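Local coordinates for protein putative fumarylpyruvate hydrolase (Burkholderia cenocepacia, PDB 4MAQ) that is a putative hydrolase of the fumarylacetoacetate hydrolase family, a subunit richer in beta strand than in helix that pairs with a second copy of itself, at residues V76-L81 with F234-K239; G117-R122 with W138-D143; E23-S28 with A150-T155; V92-K97 with H110-G115. All coordinates share one frame; numbering follows the deposited sequence.

Contact 1 of 4, residues V76-L81 with F234-K239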
loop_
_atom_site.group_PDB
_atom_site.type_symbol
_atom_site.label_atom_id
_atom_site.label_comp_id
_atom_site.label_asym_id
_atom_site.label_seq_id
_atom_site.Cartn_x
_atom_site.Cartn_y
_atom_site.Cartn_z
ATOM N N VAL B 76 8.120 -19.318 3.064
ATOM C CA VAL B 76 7.922 -17.882 2.897
ATOM C C VAL B 76 9.190 -17.416 2.185
ATOM O O VAL B 76 10.291 -17.579 2.700
ATOM C CB VAL B 76 7.706 -17.151 4.242
ATOM C CG1 VAL B 76 7.779 -15.633 4.051
ATOM C CG2 VAL B 76 6.364 -17.550 4.873
ATOM N N ALA B 77 9.038 -16.824 1.006
ATOM C CA ALA B 77 10.215 -16.496 0.199
ATOM C C ALA B 77 11.141 -15.479 0.875
ATOM O O ALA B 77 10.688 -14.539 1.523
ATOM C CB ALA B 77 9.785 -15.973 -1.159
ATOM N N TYR B 78 12.443 -15.655 0.690
ATOM C CA TYR B 78 13.420 -14.654 1.111
ATOM C C TYR B 78 13.501 -13.617 -0.029
ATOM O O TYR B 78 13.744 -13.997 -1.178
ATOM C CB TYR B 78 14.778 -15.335 1.347
ATOM C CG TYR B 78 15.807 -14.483 2.052
ATOM C CD1 TYR B 78 16.588 -13.574 1.349
ATOM C CD2 TYR B 78 16.011 -14.608 3.437
ATOM C CE1 TYR B 78 17.525 -12.785 1.997
ATOM C CE2 TYR B 78 16.948 -13.827 4.091
ATOM C CZ TYR B 78 17.711 -12.920 3.359
ATOM O OH TYR B 78 18.656 -12.112 3.973
ATOM N N PRO B 79 13.244 -12.328 0.265
ATOM C CA PRO B 79 13.098 -11.328 -0.801
ATOM C C PRO B 79 14.460 -10.939 -1.409
ATOM O O PRO B 79 15.495 -11.167 -0.784
ATOM C CB PRO B 79 12.479 -10.126 -0.052
ATOM C CG PRO B 79 13.072 -10.234 1.320
ATOM C CD PRO B 79 13.113 -11.724 1.602
ATOM N N PRO B 80 14.432 -10.343 -2.613
ATOM C CA PRO B 80 15.641 -9.789 -3.207
ATOM C C PRO B 80 16.057 -8.509 -2.456
ATOM O O PRO B 80 15.318 -8.008 -1.570
ATOM C CB PRO B 80 15.201 -9.466 -4.648
ATOM C CG PRO B 80 13.736 -9.136 -4.515
ATOM C CD PRO B 80 13.228 -10.024 -3.411
ATOM N N LEU B 81 17.228 -7.976 -2.797
ATOM C CA LEU B 81 17.694 -6.657 -2.305
ATOM C C LEU B 81 17.877 -6.580 -0.796
ATOM O O LEU B 81 17.796 -5.495 -0.202
ATOM C CB LEU B 81 16.736 -5.518 -2.666
ATOM C CG LEU B 81 16.488 -5.105 -4.096
ATOM C CD1 LEU B 81 15.798 -3.748 -4.089
ATOM C CD2 LEU B 81 17.779 -5.044 -4.896
ATOM N N PHE B 234 6.729 -22.138 9.688
ATOM C CA PHE B 234 7.077 -22.029 8.256
ATOM C C PHE B 234 8.578 -22.002 8.096
ATOM O O PHE B 234 9.319 -21.827 9.077
ATOM C CB PHE B 234 6.395 -20.809 7.577
ATOM C CG PHE B 234 6.848 -19.440 8.064
ATOM C CD1 PHE B 234 8.034 -18.867 7.613
ATOM C CD2 PHE B 234 6.035 -18.677 8.910
ATOM C CE1 PHE B 234 8.410 -17.583 8.018
ATOM C CE2 PHE B 234 6.402 -17.391 9.307
ATOM C CZ PHE B 234 7.601 -16.844 8.877
ATOM N N VAL B 235 9.032 -22.222 6.866
ATOM C CA VAL B 235 10.448 -22.228 6.556
ATOM C C VAL B 235 10.750 -21.049 5.625
ATOM O O VAL B 235 10.030 -20.815 4.649
ATOM C CB VAL B 235 10.867 -23.584 5.906
ATOM C CG1 VAL B 235 12.315 -23.567 5.456
ATOM C CG2 VAL B 235 10.643 -24.726 6.894
ATOM N N VAL B 236 11.803 -20.302 5.929
ATOM C CA VAL B 236 12.252 -19.206 5.062
ATOM C C VAL B 236 12.914 -19.790 3.815
ATOM O O VAL B 236 13.746 -20.720 3.919
ATOM C CB VAL B 236 13.234 -18.306 5.814
ATOM C CG1 VAL B 236 13.734 -17.180 4.925
ATOM C CG2 VAL B 236 12.545 -17.716 7.040
ATOM N N GLY B 237 12.538 -19.272 2.650
ATOM C CA GLY B 237 13.106 -19.754 1.402
ATOM C C GLY B 237 14.563 -19.371 1.188
ATOM O O GLY B 237 15.195 -18.668 2.003
ATOM N N ALA B 238 15.092 -19.848 0.069
ATOM C CA ALA B 238 16.478 -19.604 -0.315
ATOM C C ALA B 238 16.643 -18.155 -0.789
ATOM O O ALA B 238 15.740 -17.568 -1.382
ATOM C CB ALA B 238 16.901 -20.575 -1.427
ATOM N N LYS B 239 17.828 -17.597 -0.568
ATOM C CA LYS B 239 18.154 -16.267 -1.063
ATOM C C LYS B 239 18.224 -16.271 -2.597
ATOM O O LYS B 239 18.879 -17.131 -3.188
ATOM C CB LYS B 239 19.471 -15.798 -0.443
ATOM C CG LYS B 239 19.870 -14.369 -0.759
ATOM C CD LYS B 239 21.131 -13.997 0.016
ATOM C CE LYS B 239 21.473 -12.514 -0.082
ATOM N NZ LYS B 239 22.474 -12.114 0.950
HETATM O O HOH W 1 13.037 -17.602 -1.429
HETATM O O HOH W 2 21.353 -12.971 3.377
#
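Two backbone hydrogen bonds join Val76 to strand 230-236 and the residue that follows it: Val76 N donates to Val235 O over 2.9 Å, and Val76 O receives Gly237 N over 2.8 Å. Val76 N lies in the plane of the Val235 carbonyl, whereas Gly237 N comes from above the plane of Val76 O. Beside this bridge, Val76 CG2, anti to the carbonyl carbon, sits over one face of the Phe234 ring, 3.7 Å from its centroid, in a CH-pi contact. The ring is brought beneath it by the crowded chi1 of Phe234 (66°), with CG between N and carbonyl carbon. This is a parallel bridge in which strand 75-76 is an outermost strand, within this chain, of a mixed sheet, next to strand 230-236. Beyond the bridge, the Tyr78 ring takes over, its CG anti to N. Val236 CG1 meets the ring edge at CD2 (3.7 Å), while the extended Lys239 chain runs alongside, CG 4.0 Å from Tyr78 CE1. Two waters link the segments, one from Tyr78 N to Ala238 O, the other between Tyr78 OH and Lys239 NZ. Asn83 OD1 also accepts from Lys239 NZ. Further out, Pro218 packs against both Tyr78 and Lys239.

Contact 2 of 4, residues G117-R122 with W138-D143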
loop_
_atom_site.group_PDB
_atom_site.type_symbol
_atom_site.label_atom_id
_atom_site.label_comp_id
_atom_site.label_asym_id
_atom_site.label_seq_id
_atom_site.Cartn_x
_atom_site.Cartn_y
_atom_site.Cartn_z
ATOM N N GLY B 117 0.636 -12.783 13.039
ATOM C CA GLY B 117 1.402 -12.428 11.856
ATOM C C GLY B 117 2.853 -12.183 12.172
ATOM O O GLY B 117 3.240 -12.036 13.351
ATOM N N VAL B 118 3.661 -12.128 11.122
ATOM C CA VAL B 118 5.049 -11.675 11.261
ATOM C C VAL B 118 5.222 -10.492 10.316
ATOM O O VAL B 118 5.013 -10.605 9.107
ATOM C CB VAL B 118 6.064 -12.790 10.922
ATOM C CG1 VAL B 118 7.480 -12.300 11.215
ATOM C CG2 VAL B 118 5.751 -14.060 11.711
ATOM N N ASP B 119 5.567 -9.337 10.878
ATOM C CA ASP B 119 5.988 -8.196 10.077
ATOM C C ASP B 119 7.436 -8.486 9.682
ATOM O O ASP B 119 8.330 -8.500 10.532
ATOM C CB ASP B 119 5.843 -6.926 10.923
ATOM C CG ASP B 119 6.456 -5.685 10.274
ATOM O OD1 ASP B 119 6.721 -5.695 9.062
ATOM O OD2 ASP B 119 6.678 -4.690 11.002
ATOM N N LEU B 120 7.654 -8.794 8.416
ATOM C CA LEU B 120 9.017 -8.966 7.902
ATOM C C LEU B 120 9.554 -7.663 7.334
ATOM O O LEU B 120 8.819 -6.936 6.679
ATOM C CB LEU B 120 9.055 -10.076 6.838
ATOM C CG LEU B 120 8.693 -11.479 7.344
ATOM C CD1 LEU B 120 8.609 -12.457 6.185
ATOM C CD2 LEU B 120 9.731 -11.960 8.351
ATOM N N THR B 121 10.845 -7.426 7.553
ATOM C CA THR B 121 11.480 -6.175 7.153
ATOM C C THR B 121 12.796 -6.412 6.447
ATOM O O THR B 121 13.614 -7.200 6.916
ATOM C CB THR B 121 11.815 -5.307 8.384
ATOM O OG1 THR B 121 10.655 -5.194 9.193
ATOM C CG2 THR B 121 12.283 -3.889 7.989
ATOM N N ARG B 122 13.022 -5.700 5.347
ATOM C CA ARG B 122 14.372 -5.644 4.751
ATOM C C ARG B 122 15.081 -4.540 5.536
ATOM O O ARG B 122 14.965 -3.355 5.210
ATOM C CB ARG B 122 14.287 -5.392 3.248
ATOM C CG ARG B 122 13.660 -6.584 2.520
ATOM C CD ARG B 122 13.783 -6.477 1.001
ATOM N NE ARG B 122 12.895 -5.484 0.396
ATOM C CZ ARG B 122 12.633 -5.395 -0.907
ATOM N NH1 ARG B 122 13.098 -6.305 -1.769
ATOM N NH2 ARG B 122 11.833 -4.421 -1.339
ATOM N N TRP B 138 9.974 0.062 0.384
ATOM C CA TRP B 138 10.869 -1.021 0.028
ATOM C C TRP B 138 11.224 -1.893 1.250
ATOM O O TRP B 138 11.357 -3.108 1.121
ATOM C CB TRP B 138 12.122 -0.471 -0.644
ATOM C CG TRP B 138 12.090 -0.340 -2.157
ATOM C CD1 TRP B 138 13.191 -0.256 -2.951
ATOM C CD2 TRP B 138 10.947 -0.269 -3.050
ATOM N NE1 TRP B 138 12.828 -0.155 -4.264
ATOM C CE2 TRP B 138 11.462 -0.166 -4.363
ATOM C CE3 TRP B 138 9.555 -0.309 -2.878
ATOM C CZ2 TRP B 138 10.634 -0.084 -5.491
ATOM C CZ3 TRP B 138 8.734 -0.250 -4.019
ATOM C CH2 TRP B 138 9.282 -0.129 -5.293
ATOM N N ALA B 139 11.392 -1.255 2.414
ATOM C CA ALA B 139 11.767 -1.964 3.630
ATOM C C ALA B 139 10.622 -2.837 4.171
ATOM O O ALA B 139 10.883 -3.892 4.753
ATOM C CB ALA B 139 12.254 -1.002 4.683
ATOM N N LYS B 140 9.374 -2.380 4.000
ATOM C CA LYS B 140 8.266 -2.944 4.754
ATOM C C LYS B 140 7.167 -3.577 3.915
ATOM O O LYS B 140 6.384 -4.371 4.460
ATOM C CB LYS B 140 7.618 -1.851 5.597
ATOM C CG LYS B 140 8.385 -1.499 6.882
ATOM C CD LYS B 140 8.458 -2.663 7.892
ATOM C CE LYS B 140 8.903 -2.141 9.265
ATOM N NZ LYS B 140 8.980 -3.265 10.226
ATOM N N GLY B 141 7.080 -3.213 2.630
ATOM C CA GLY B 141 5.920 -3.574 1.800
ATOM C C GLY B 141 6.221 -4.451 0.617
ATOM O O GLY B 141 5.520 -4.425 -0.407
ATOM N N PHE B 142 7.259 -5.258 0.771
ATOM C CA PHE B 142 7.767 -6.115 -0.294
ATOM C C PHE B 142 6.980 -7.440 -0.404
ATOM O O PHE B 142 6.014 -7.671 0.349
ATOM C CB PHE B 142 9.286 -6.339 -0.087
ATOM C CG PHE B 142 9.616 -6.986 1.229
ATOM C CD1 PHE B 142 9.796 -6.206 2.393
ATOM C CD2 PHE B 142 9.682 -8.376 1.325
ATOM C CE1 PHE B 142 10.071 -6.823 3.602
ATOM C CE2 PHE B 142 9.935 -8.990 2.546
ATOM C CZ PHE B 142 10.131 -8.219 3.687
ATOM N N ASP B 143 7.363 -8.312 -1.334
ATOM C CA ASP B 143 6.591 -9.545 -1.524
ATOM C C ASP B 143 6.658 -10.449 -0.316
ATOM O O ASP B 143 7.741 -10.634 0.260
ATOM C CB ASP B 143 7.088 -10.316 -2.746
ATOM C CG ASP B 143 6.868 -9.566 -4.039
ATOM O OD1 ASP B 143 5.986 -8.673 -4.092
ATOM O OD2 ASP B 143 7.568 -9.877 -5.025
#
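Arg122 ends strand 111-122, and its side chain leaves a backbone fastened by Arg122 N to Ala139 O (2.9 Å), a bond directed along a lone pair in the carbonyl plane. CB, lying near Ala139 O, leads to CG, which is anti to the carbonyl carbon and rests over one face of the Phe142 ring, 3.9 Å from its centroid. A bend at chi3 (-73°) then turns the chain so that NE and NH2 grip Trp138 O side-on, at 2.9 Å and 2.8 Å; the oxygen lies in the guanidinium plane. Phe142 CB covers one face of this group, 3.4 Å from Arg122 NH2. Arg122 is also the N-cap residue of helix 123-132, so the arginine ties the junction between strand and helix to the end of the next helix, 137-140, whose Trp138 and Ala139 carbonyls are its acceptors. The remaining nitrogen, NH1, bonds to Pro80 O and to Ser196 O of the second subunit. At the other flank, Lys140, bent at chi2, brings NZ between Asp119 OD2 (2.8 Å, a salt bridge) and Thr121 OG1 (2.8 Å). Lys64 NZ forms a salt bridge with Asp119 OD1, so two lysines share one buried carboxylate, which would favour its charged form.

Contact 3 of 4, residues E23-S28 with A150-T155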
loop_
_atom_site.group_PDB
_atom_site.type_symbol
_atom_site.label_atom_id
_atom_site.label_comp_id
_atom_site.label_asym_id
_atom_site.label_seq_id
_atom_site.Cartn_x
_atom_site.Cartn_y
_atom_site.Cartn_z
ATOM N N GLU B 23 -7.049 -17.454 4.929
ATOM C CA GLU B 23 -7.781 -18.614 5.408
ATOM C C GLU B 23 -8.494 -18.263 6.706
ATOM O O GLU B 23 -7.993 -17.475 7.518
ATOM C CB GLU B 23 -6.796 -19.763 5.681
ATOM C CG GLU B 23 -7.465 -21.080 6.077
ATOM C CD GLU B 23 -6.490 -22.164 6.521
ATOM O OE1 GLU B 23 -5.259 -21.955 6.481
ATOM O OE2 GLU B 23 -6.957 -23.253 6.904
ATOM N N VAL B 24 -9.655 -18.866 6.905
ATOM C CA VAL B 24 -10.383 -18.754 8.155
ATOM C C VAL B 24 -10.423 -20.143 8.789
ATOM O O VAL B 24 -10.734 -21.139 8.116
ATOM C CB VAL B 24 -11.798 -18.197 7.911
ATOM C CG1 VAL B 24 -12.650 -18.269 9.168
ATOM C CG2 VAL B 24 -11.689 -16.763 7.393
ATOM N N ASP B 25 -10.067 -20.207 10.067
ATOM C CA ASP B 25 -10.112 -21.453 10.826
ATOM C C ASP B 25 -11.526 -22.058 10.839
ATOM O O ASP B 25 -12.505 -21.343 11.066
ATOM C CB ASP B 25 -9.647 -21.154 12.255
ATOM C CG ASP B 25 -9.566 -22.397 13.128
ATOM O OD1 ASP B 25 -8.913 -23.380 12.728
ATOM O OD2 ASP B 25 -10.139 -22.364 14.231
ATOM N N GLN B 26 -11.604 -23.378 10.638
ATOM C CA GLN B 26 -12.872 -24.130 10.668
ATOM C C GLN B 26 -13.926 -23.591 9.664
ATOM O O GLN B 26 -15.140 -23.627 9.937
ATOM C CB GLN B 26 -13.474 -24.175 12.095
ATOM C CG GLN B 26 -12.572 -24.680 13.219
ATOM C CD GLN B 26 -11.793 -25.925 12.857
ATOM O OE1 GLN B 26 -10.561 -25.895 12.765
ATOM N NE2 GLN B 26 -12.503 -27.028 12.651
ATOM N N SER B 27 -13.461 -23.090 8.519
ATOM C CA SER B 27 -14.347 -22.608 7.454
ATOM C C SER B 27 -13.723 -22.793 6.085
ATOM O O SER B 27 -12.508 -22.730 5.946
ATOM C CB SER B 27 -14.681 -21.123 7.633
ATOM O OG SER B 27 -15.632 -20.712 6.659
ATOM N N SER B 28 -14.571 -22.995 5.074
ATOM C CA SER B 28 -14.135 -22.930 3.691
ATOM C C SER B 28 -14.196 -21.501 3.110
ATOM O O SER B 28 -13.665 -21.254 2.025
ATOM C CB SER B 28 -14.932 -23.908 2.820
ATOM O OG SER B 28 -16.320 -23.604 2.840
ATOM N N ALA B 150 -4.176 -18.564 9.572
ATOM C CA ALA B 150 -5.611 -18.553 9.459
ATOM C C ALA B 150 -6.218 -17.687 10.583
ATOM O O ALA B 150 -5.695 -17.628 11.727
ATOM C CB ALA B 150 -6.131 -19.987 9.507
ATOM N N LEU B 151 -7.288 -16.987 10.233
ATOM C CA LEU B 151 -7.992 -16.141 11.181
ATOM C C LEU B 151 -9.074 -16.898 11.926
ATOM O O LEU B 151 -9.697 -17.819 11.382
ATOM C CB LEU B 151 -8.631 -14.960 10.455
ATOM C CG LEU B 151 -7.705 -14.124 9.561
ATOM C CD1 LEU B 151 -8.514 -12.984 8.970
ATOM C CD2 LEU B 151 -6.469 -13.577 10.271
ATOM N N ARG B 152 -9.307 -16.472 13.168
ATOM C CA ARG B 152 -10.454 -16.945 13.948
ATOM C C ARG B 152 -11.427 -15.807 14.196
ATOM O O ARG B 152 -11.018 -14.680 14.500
ATOM C CB ARG B 152 -10.003 -17.538 15.276
ATOM C CG ARG B 152 -9.129 -18.772 15.126
ATOM C CD ARG B 152 -8.806 -19.341 16.488
ATOM N NE ARG B 152 -9.954 -20.089 16.936
ATOM C CZ ARG B 152 -10.144 -20.508 18.178
ATOM N NH1 ARG B 152 -11.249 -21.207 18.481
ATOM N NH2 ARG B 152 -9.234 -20.237 19.115
ATOM N N ALA B 153 -12.722 -16.093 14.097
ATOM C CA ALA B 153 -13.751 -15.091 14.390
ATOM C C ALA B 153 -13.677 -14.678 15.849
ATOM O O ALA B 153 -13.422 -15.508 16.733
ATOM C CB ALA B 153 -15.131 -15.649 14.084
ATOM N N ALA B 154 -13.921 -13.401 16.119
ATOM C CA ALA B 154 -13.932 -12.898 17.501
ATOM C C ALA B 154 -15.007 -13.571 18.374
ATOM O O ALA B 154 -14.868 -13.621 19.597
ATOM C CB ALA B 154 -14.094 -11.384 17.521
ATOM N N THR B 155 -16.064 -14.087 17.758
ATOM C CA THR B 155 -17.075 -14.836 18.503
ATOM C C THR B 155 -16.488 -16.133 19.073
ATOM O O THR B 155 -16.984 -16.656 20.066
ATOM C CB THR B 155 -18.283 -15.175 17.619
ATOM O OG1 THR B 155 -17.827 -15.843 16.451
ATOM C CG2 THR B 155 -19.013 -13.926 17.197
HETATM O O HOH W 3 -12.119 -20.874 15.278
#
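Asp25 and Arg152 lie side by side and point the same way, yet their flat ends are turned at 90° to each other, carboxylate plane against guanidinium plane. Asp25 reaches this position with CG anti to its backbone N, and Arg152 through a bend at chi3 (79°) that swings NE toward the acid. The resulting salt bridge is loose, with Asp25 OD2 to Arg152 NE at 3.5 Å. A water bridges the two groups: it donates to Asp25 OD2 over 2.7 Å and accepts from Arg152 NE over 2.8 Å, lying in the guanidinium plane at its edge. Below the charges, the aliphatic parts touch, Asp25 CB to Arg152 CG at 3.8 Å. Two residues earlier, the extended Glu23 side chain passes alongside the methyl of Ala150, whose CB is 3.7 Å from Glu23 CD. Between these two pairs the backbones form a single bridge at Val24 and Leu151. Leu151 N donates to Glu23 O, and Asp25 N to Leu151 O, each at 2.8 Å and in the plane of the carbonyl. The type II turn from Val24 to Ser27, in the hairpin of strands 21-23 and 30-32, is thus attached near the end of strand 146-153, where it is interrupted. Both Val24 and Leu151 also rest on Trp112. The near-straight backbone bonds carry the join, while the spaced, water-bridged ion pair probably contributes a weaker, solvent-moderated attraction.

Contact 4 of 4, residues V92-K97 with H110-G115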
loop_
_atom_site.group_PDB
_atom_site.type_symbol
_atom_site.label_atom_id
_atom_site.label_comp_id
_atom_site.label_asym_id
_atom_site.label_seq_id
_atom_site.Cartn_x
_atom_site.Cartn_y
_atom_site.Cartn_z
ATOM N N VAL B 92 -2.600 -9.823 14.854
ATOM C CA VAL B 92 -3.249 -9.199 13.699
ATOM C C VAL B 92 -4.762 -9.123 13.947
ATOM O O VAL B 92 -5.402 -10.109 14.348
ATOM C CB VAL B 92 -2.970 -9.998 12.419
ATOM C CG1 VAL B 92 -3.766 -9.437 11.234
ATOM C CG2 VAL B 92 -1.477 -9.954 12.091
ATOM N N VAL B 93 -5.321 -7.918 13.810
ATOM C CA VAL B 93 -6.753 -7.675 13.987
ATOM C C VAL B 93 -7.424 -7.515 12.639
ATOM O O VAL B 93 -6.947 -6.753 11.793
ATOM C CB VAL B 93 -6.955 -6.388 14.825
ATOM C CG1 VAL B 93 -8.429 -6.214 15.100
ATOM C CG2 VAL B 93 -6.178 -6.472 16.142
ATOM N N ALA B 94 -8.494 -8.274 12.418
ATOM C CA ALA B 94 -9.231 -8.237 11.144
ATOM C C ALA B 94 -10.529 -7.472 11.327
ATOM O O ALA B 94 -11.309 -7.800 12.218
ATOM C CB ALA B 94 -9.513 -9.664 10.669
ATOM N N ILE B 95 -10.765 -6.466 10.478
ATOM C CA ILE B 95 -11.918 -5.571 10.630
ATOM C C ILE B 95 -13.120 -6.084 9.832
ATOM O O ILE B 95 -12.985 -6.487 8.675
ATOM C CB ILE B 95 -11.517 -4.159 10.151
ATOM C CG1 ILE B 95 -10.337 -3.643 10.994
ATOM C CG2 ILE B 95 -12.699 -3.172 10.132
ATOM C CD1 ILE B 95 -10.630 -3.516 12.497
ATOM N N GLY B 96 -14.302 -6.016 10.436
ATOM C CA GLY B 96 -15.525 -6.458 9.759
ATOM C C GLY B 96 -16.576 -5.378 9.525
ATOM O O GLY B 96 -17.608 -5.652 8.917
ATOM N N LYS B 97 -16.297 -4.133 9.917
ATOM C CA LYS B 97 -17.285 -3.061 9.789
ATOM C C LYS B 97 -16.591 -1.752 9.513
ATOM O O LYS B 97 -15.665 -1.362 10.240
ATOM C CB LYS B 97 -18.141 -2.946 11.075
ATOM C CG LYS B 97 -19.217 -1.872 11.055
ATOM C CD LYS B 97 -20.121 -1.999 12.268
ATOM C CE LYS B 97 -19.391 -1.776 13.585
ATOM N NZ LYS B 97 -20.356 -1.716 14.713
ATOM N N HIS B 110 -16.140 -3.200 15.648
ATOM C CA HIS B 110 -15.698 -3.224 14.254
ATOM C C HIS B 110 -14.812 -4.407 13.938
ATOM O O HIS B 110 -14.416 -4.565 12.772
ATOM C CB HIS B 110 -14.947 -1.925 13.911
ATOM C CG HIS B 110 -15.831 -0.702 13.903
ATOM N ND1 HIS B 110 -16.294 -0.127 12.734
ATOM C CD2 HIS B 110 -16.356 0.031 14.916
ATOM C CE1 HIS B 110 -17.048 0.919 13.032
ATOM N NE2 HIS B 110 -17.095 1.041 14.348
ATOM N N VAL B 111 -14.464 -5.212 14.942
ATOM C CA VAL B 111 -13.504 -6.309 14.726
ATOM C C VAL B 111 -14.219 -7.602 14.341
ATOM O O VAL B 111 -15.100 -8.061 15.072
ATOM C CB VAL B 111 -12.649 -6.548 15.986
ATOM C CG1 VAL B 111 -11.775 -7.785 15.852
ATOM C CG2 VAL B 111 -11.806 -5.309 16.269
ATOM N N TRP B 112 -13.866 -8.170 13.184
ATOM C CA TRP B 112 -14.364 -9.490 12.783
ATOM C C TRP B 112 -13.622 -10.613 13.535
ATOM O O TRP B 112 -14.238 -11.591 13.950
ATOM C CB TRP B 112 -14.227 -9.686 11.245
ATOM C CG TRP B 112 -14.779 -11.004 10.874
ATOM C CD1 TRP B 112 -16.090 -11.314 10.653
ATOM C CD2 TRP B 112 -14.060 -12.243 10.838
ATOM N NE1 TRP B 112 -16.226 -12.648 10.430
ATOM C CE2 TRP B 112 -15.007 -13.260 10.559
ATOM C CE3 TRP B 112 -12.709 -12.596 10.999
ATOM C CZ2 TRP B 112 -14.652 -14.607 10.426
ATOM C CZ3 TRP B 112 -12.361 -13.953 10.877
ATOM C CH2 TRP B 112 -13.332 -14.927 10.582
ATOM N N GLY B 113 -12.308 -10.510 13.660
ATOM C CA GLY B 113 -11.532 -11.601 14.223
ATOM C C GLY B 113 -10.070 -11.298 14.332
ATOM O O GLY B 113 -9.645 -10.140 14.203
ATOM N N TYR B 114 -9.293 -12.344 14.597
ATOM C CA TYR B 114 -7.887 -12.201 14.933
ATOM C C TYR B 114 -7.043 -13.271 14.274
ATOM O O TYR B 114 -7.498 -14.400 14.073
ATOM C CB TYR B 114 -7.694 -12.336 16.452
ATOM C CG TYR B 114 -8.346 -11.206 17.192
ATOM C CD1 TYR B 114 -9.670 -11.314 17.611
ATOM C CD2 TYR B 114 -7.652 -10.022 17.467
ATOM C CE1 TYR B 114 -10.308 -10.280 18.265
ATOM C CE2 TYR B 114 -8.279 -8.963 18.120
ATOM C CZ TYR B 114 -9.605 -9.092 18.519
ATOM O OH TYR B 114 -10.172 -8.015 19.182
ATOM N N GLY B 115 -5.775 -12.942 14.040
ATOM C CA GLY B 115 -4.786 -13.924 13.663
ATOM C C GLY B 115 -3.436 -13.540 14.232
ATOM O O GLY B 115 -3.322 -12.586 15.023
#
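Ala94 O is gripped by two donors, Trp112 N at 2.8 Å and Gly113 N at 3.2 Å. Both approach in the carbonyl plane, and the glycine N-H uses a lone pair. Such a pair of residues facing one is a classic beta bulge, here in the antiparallel pairing of strands 85-95 and 111-122 in the large mixed sheet, and it shifts the register by one between Ala94 and Ile95. Before it, the ladder is regular, with Ala94 N to Gly113 O and a mutual pair of bonds between Val92 and Gly115. Across one face, Val93 forks: CG1 meets Val111 CG2 at 3.7 Å, and CG2 meets Tyr114 CE2 at 3.8 Å, with the tyrosine running alongside. Beyond the bulge, Gly96 N donates to His110 O over 2.8 Å. The imidazole of His110 is oriented by one hydrogen bond and packed on one face. ND1 donates to Lys97 O (2.9 Å), which lies in the ring plane though the donor stands well above the carbonyl plane, while Lys97 CE sits over the ring centre, 3.5 Å from the centroid. A bend at chi3 (63°) brings the lysine methylene across this face, with NZ bonded to Ser109 OG.

Overall arrangement
Three of the four contacts meet in the large mixed sheet, where strand 111-122 runs between strands 85-95 and 146-153. Contact 4 uses its beginning and contact 2 its end, their centres 21 Å apart. Contact 3 adjoins contact 4, with centres 11 Å apart and backbone bonding from Arg152 and Ala154 to Tyr114 and Trp112. Contact 1 belongs to the five-stranded sheet but touches contact 2, centres also 11 Å apart, through Pro79, Pro80 and Leu81 against Arg122 and Phe142. Along the chain, contact 4 closes before contact 2 opens, and both fall between the segments of contacts 1 and 3, which themselves interlace. Strand 111-122 thus links contacts on opposite sides of the chain's centre.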